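Local coordinates for protein deacetylase EF_0837 (Enterococcus faecalis, PDB 2ICS) that deacetylates acetyl-(R)-mandelate with very low efficiency in vitro and is a two-zinc amidohydrolase, crystallised with adenine bound, at residues P194-I199 and K229-Q234; K292-V295 and D299-E302. All coordinates share one frame; numbering follows the deposited sequence.

Contact 1 (P194-I199 and K229-Q234); sequences PHLDEI and KDFAWQ
F231 puts its phenyl ring against the first turn of helix 196-202, and D197 and L196 meet it in two different ways. The contact over the face is a CH-pi interaction: D197 CB stands 3.6 Å from the centroid of the F231 ring and only 3° off the ring normal, so it sits squarely above the centre. The backbone joins in on that side, D197 N coming within 3.4 Å of F231 CE1. On the opposite face the ring is backed by K229, two residues earlier in the same segment, whose CB lies 3.8 Å above the plane of the F231 ring, offset toward the rim; the phenyl is thus held between two methylene groups.

The apolar contact is made at the edge. L196 CG lies in the ring plane, 3.7 Å from F231 CE1, and CB and CD2 converge on the same carbon. With chi1 at -172°, L196 CG extends away from its own backbone N. L196 also packs on I189 of strand 186-189 and on I220.

No hydrogen bond crosses between the segments. Polar tethers run instead to the intervening chain: L196 N donates to N218 OD1, and K229 NZ donates to the carbonyl oxygens of E217 and G219.

H195 and K229 occupy the N-cap positions of their helices, so the contact joins the first turns of both. Helix 196-202 follows strand 186-189, which carries the zinc ligand H188, and such a meeting of helices outside neighbouring parallel strands is characteristic of the TIM-barrel fold of amidohydrolases.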
# COMPACT_ATOMS: atom_id res chain seq x y z
N PRO A 194 8.57 9.63 19.07
CA PRO A 194 9.16 8.74 20.08
C PRO A 194 10.31 7.96 19.47
O PRO A 194 10.52 7.98 18.26
CB PRO A 194 8.00 7.81 20.45
CG PRO A 194 6.75 8.48 19.84
CD PRO A 194 7.29 9.09 18.59
N HIS A 195 11.05 7.26 20.33
CA HIS A 195 12.16 6.44 19.87
C HIS A 195 11.56 5.17 19.27
O HIS A 195 10.55 4.67 19.77
CB HIS A 195 13.08 6.12 21.04
CG HIS A 195 13.90 7.28 21.49
ND1 HIS A 195 14.92 7.81 20.72
CD2 HIS A 195 13.82 8.06 22.59
CE1 HIS A 195 15.43 8.87 21.33
NE2 HIS A 195 14.78 9.04 22.47
N LEU A 196 12.17 4.67 18.21
CA LEU A 196 11.66 3.49 17.53
C LEU A 196 11.39 2.30 18.44
O LEU A 196 10.34 1.66 18.34
CB LEU A 196 12.62 3.07 16.41
CG LEU A 196 12.10 1.95 15.49
CD1 LEU A 196 10.78 2.35 14.85
CD2 LEU A 196 13.14 1.66 14.41
N ASP A 197 12.33 2.00 19.33
CA ASP A 197 12.19 0.87 20.24
C ASP A 197 10.93 0.96 21.09
O ASP A 197 10.29 -0.05 21.39
CB ASP A 197 13.43 0.75 21.13
CG ASP A 197 13.77 2.04 21.85
OD1 ASP A 197 13.88 3.09 21.19
OD2 ASP A 197 13.93 2.01 23.09
N GLU A 198 10.57 2.18 21.48
CA GLU A 198 9.39 2.40 22.30
C GLU A 198 8.14 2.14 21.46
O GLU A 198 7.14 1.64 21.96
CB GLU A 198 9.40 3.84 22.82
CG GLU A 198 8.42 4.13 23.95
CD GLU A 198 8.56 5.55 24.49
OE1 GLU A 198 7.85 5.87 25.47
OE2 GLU A 198 9.36 6.33 23.94
N ILE A 199 8.22 2.48 20.18
CA ILE A 199 7.11 2.28 19.25
C ILE A 199 6.93 0.80 18.93
O ILE A 199 5.82 0.27 19.00
CB ILE A 199 7.36 3.04 17.94
CG1 ILE A 199 7.35 4.55 18.20
CG2 ILE A 199 6.30 2.68 16.91
CD1 ILE A 199 7.68 5.38 16.98
N LYS A 229 19.18 -2.59 13.74
CA LYS A 229 19.01 -2.62 15.19
C LYS A 229 18.32 -3.92 15.62
O LYS A 229 17.42 -4.40 14.93
CB LYS A 229 18.21 -1.39 15.64
CG LYS A 229 18.88 -0.07 15.25
CD LYS A 229 18.00 1.13 15.54
CE LYS A 229 18.68 2.43 15.11
NZ LYS A 229 17.80 3.62 15.31
N ASP A 230 18.75 -4.48 16.74
CA ASP A 230 18.20 -5.73 17.25
C ASP A 230 16.70 -5.72 17.55
O ASP A 230 16.00 -6.68 17.23
CB ASP A 230 18.93 -6.17 18.53
CG ASP A 230 20.40 -6.43 18.29
OD1 ASP A 230 20.74 -7.07 17.27
OD2 ASP A 230 21.22 -6.00 19.13
N PHE A 231 16.22 -4.65 18.17
CA PHE A 231 14.81 -4.56 18.51
C PHE A 231 13.95 -4.46 17.26
O PHE A 231 12.77 -4.80 17.29
CB PHE A 231 14.56 -3.39 19.47
CG PHE A 231 14.92 -2.04 18.92
CD1 PHE A 231 14.06 -1.36 18.05
CD2 PHE A 231 16.12 -1.42 19.29
CE1 PHE A 231 14.38 -0.10 17.57
CE2 PHE A 231 16.45 -0.16 18.81
CZ PHE A 231 15.58 0.51 17.95
N ALA A 232 14.54 -4.01 16.15
CA ALA A 232 13.80 -3.92 14.89
C ALA A 232 13.61 -5.36 14.39
O ALA A 232 12.55 -5.72 13.90
CB ALA A 232 14.59 -3.10 13.88
N TRP A 233 14.65 -6.17 14.53
CA TRP A 233 14.58 -7.57 14.12
C TRP A 233 13.56 -8.28 15.00
O TRP A 233 12.80 -9.14 14.53
CB TRP A 233 15.94 -8.25 14.28
CG TRP A 233 16.68 -8.40 13.00
CD1 TRP A 233 17.77 -7.68 12.59
CD2 TRP A 233 16.35 -9.28 11.93
NE1 TRP A 233 18.14 -8.08 11.32
CE2 TRP A 233 17.29 -9.06 10.89
CE3 TRP A 233 15.36 -10.25 11.74
CZ2 TRP A 233 17.26 -9.76 9.68
CZ3 TRP A 233 15.32 -10.96 10.53
CH2 TRP A 233 16.27 -10.70 9.52
N GLN A 234 13.54 -7.93 16.28
CA GLN A 234 12.61 -8.53 17.22
C GLN A 234 11.16 -8.28 16.80
O GLN A 234 10.36 -9.20 16.75
CB GLN A 234 12.86 -7.99 18.62
CG GLN A 234 14.13 -8.54 19.25
CD GLN A 234 14.58 -7.75 20.47
OE1 GLN A 234 13.76 -7.31 21.27
NE2 GLN A 234 15.89 -7.58 20.61

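Contact 2 (K292-V295 and D299-E302); sequences KLRV and DWPE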
# COMPACT_ATOMS: atom_id res chain seq x y z
N LYS A 292 12.26 -0.30 -7.72
CA LYS A 292 13.30 0.04 -6.75
C LYS A 292 13.64 -1.18 -5.90
O LYS A 292 14.81 -1.43 -5.60
CB LYS A 292 12.85 1.21 -5.87
CG LYS A 292 12.80 2.53 -6.62
CD LYS A 292 12.36 3.70 -5.74
CE LYS A 292 12.29 4.98 -6.56
NZ LYS A 292 11.65 6.11 -5.82
N LEU A 293 12.64 -1.95 -5.50
CA LEU A 293 12.93 -3.14 -4.71
C LEU A 293 13.50 -4.23 -5.61
O LEU A 293 14.14 -5.17 -5.14
CB LEU A 293 11.68 -3.62 -3.99
CG LEU A 293 11.52 -2.65 -2.82
CD1 LEU A 293 10.11 -2.12 -2.74
CD2 LEU A 293 11.97 -3.33 -1.54
N ARG A 294 13.28 -4.10 -6.91
CA ARG A 294 13.81 -5.06 -7.85
C ARG A 294 15.31 -4.81 -7.92
O ARG A 294 16.11 -5.75 -7.87
CB ARG A 294 13.19 -4.87 -9.24
CG ARG A 294 13.86 -5.69 -10.34
CD ARG A 294 13.99 -7.15 -9.95
NE ARG A 294 14.64 -7.95 -10.99
CZ ARG A 294 15.44 -8.98 -10.74
NH1 ARG A 294 15.70 -9.35 -9.49
NH2 ARG A 294 15.98 -9.66 -11.74
N VAL A 295 15.69 -3.54 -8.02
CA VAL A 295 17.10 -3.18 -8.11
C VAL A 295 17.80 -3.47 -6.78
O VAL A 295 19.00 -3.74 -6.74
CB VAL A 295 17.28 -1.68 -8.48
CG1 VAL A 295 16.97 -0.79 -7.29
CG2 VAL A 295 18.69 -1.44 -8.98
N ASP A 299 13.01 -10.44 -6.19
CA ASP A 299 12.70 -10.96 -7.53
C ASP A 299 11.25 -10.59 -7.86
O ASP A 299 10.45 -10.36 -6.96
CB ASP A 299 12.90 -12.49 -7.61
CG ASP A 299 11.99 -13.27 -6.67
OD1 ASP A 299 10.78 -12.97 -6.58
OD2 ASP A 299 12.49 -14.22 -6.03
N TRP A 300 10.92 -10.53 -9.14
CA TRP A 300 9.58 -10.13 -9.55
C TRP A 300 8.42 -10.90 -8.91
O TRP A 300 7.41 -10.29 -8.54
CB TRP A 300 9.46 -10.16 -11.08
CG TRP A 300 10.21 -9.02 -11.72
CD1 TRP A 300 11.30 -9.11 -12.54
CD2 TRP A 300 9.95 -7.62 -11.54
NE1 TRP A 300 11.74 -7.85 -12.88
CE2 TRP A 300 10.93 -6.92 -12.28
CE3 TRP A 300 8.99 -6.89 -10.83
CZ2 TRP A 300 10.98 -5.52 -12.33
CZ3 TRP A 300 9.04 -5.49 -10.87
CH2 TRP A 300 10.03 -4.82 -11.62
N PRO A 301 8.53 -12.23 -8.79
CA PRO A 301 7.43 -12.98 -8.18
C PRO A 301 7.07 -12.49 -6.77
O PRO A 301 5.90 -12.30 -6.45
CB PRO A 301 7.95 -14.42 -8.18
CG PRO A 301 8.80 -14.46 -9.43
CD PRO A 301 9.55 -13.14 -9.35
N GLU A 302 8.06 -12.29 -5.91
CA GLU A 302 7.76 -11.83 -4.56
C GLU A 302 7.30 -10.37 -4.60
O GLU A 302 6.45 -9.97 -3.82
CB GLU A 302 8.97 -12.03 -3.63
CG GLU A 302 10.21 -11.23 -3.96
CD GLU A 302 11.44 -11.75 -3.22
OE1 GLU A 302 11.28 -12.28 -2.11
OE2 GLU A 302 12.56 -11.61 -3.74
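R294 lays the aliphatic part of its side chain over one face of the W300 indole, joining the last turn of helix 286-296 to the start of helix 300-305: two consecutive helices linked by a short turn, the second opening with a capping box. R294 CG stands 3.3 Å above the W300 ring plane, offset toward the rim, and is 3.5 Å from W300 CZ2. Farther along the chain, R294 CD makes a CH-pi contact, 4.0 Å from the centroid of the five-membered ring of W300 and 22° off its normal. Bent at chi2, the arginine runs above the CZ2-CE2-NE1 rim of the indole, CB and CG near CZ2, CD over the five-membered ring and NE near NE1, and the two side chains cross at about a right angle.

The guanidinium does not stack on the indole: the planes are 61° apart. R294 NE and W300 NE1 are 3.5 Å from each other, but both are donors and no bond joins them. Their closeness is consistent with a shared acceptor, E355 OE1 on strand 350-364, which takes a salt bridge from R294 NE and a hydrogen bond from W300 NE1. That carboxylate probably offsets the arginine's charge. R294 NH1 donates to the carbonyl of Y298 in the turn and passes D299 CA without a polar contact. The indole also packs on I336 and I357, linking the helix pair to the long strands 331-344 and 350-364.

Both bonds of the capping box are nearly straight. E302 N donates to D299 OD1 over 2.9 Å at 172°, meeting that oxygen nearly along its C-O bond. In return, D299 N donates to E302 OE2 over 2.8 Å, reaching the anti lone pair of the carboxylate oxygen.

How the contacts relate
Contact 1 closes before contact 2 opens along the chain, and the two do not touch: their centres are 26 Å apart and their nearest atoms about 13 Å apart. They share no helix. Contact 1 pairs helices 196-202 and 230-237 outside the neighbouring parallel barrel strands 186-189 and 208-210, and the side chain of L196 lies about 12 Å from a bound zinc ion. Contact 2 pairs helices 286-296 and 300-305 away from the annotated sites, against strands 331-344 and 350-364. One therefore belongs to the helical shell of the barrel near the zinc site, whereas the other joins later helices to the C-terminal strands.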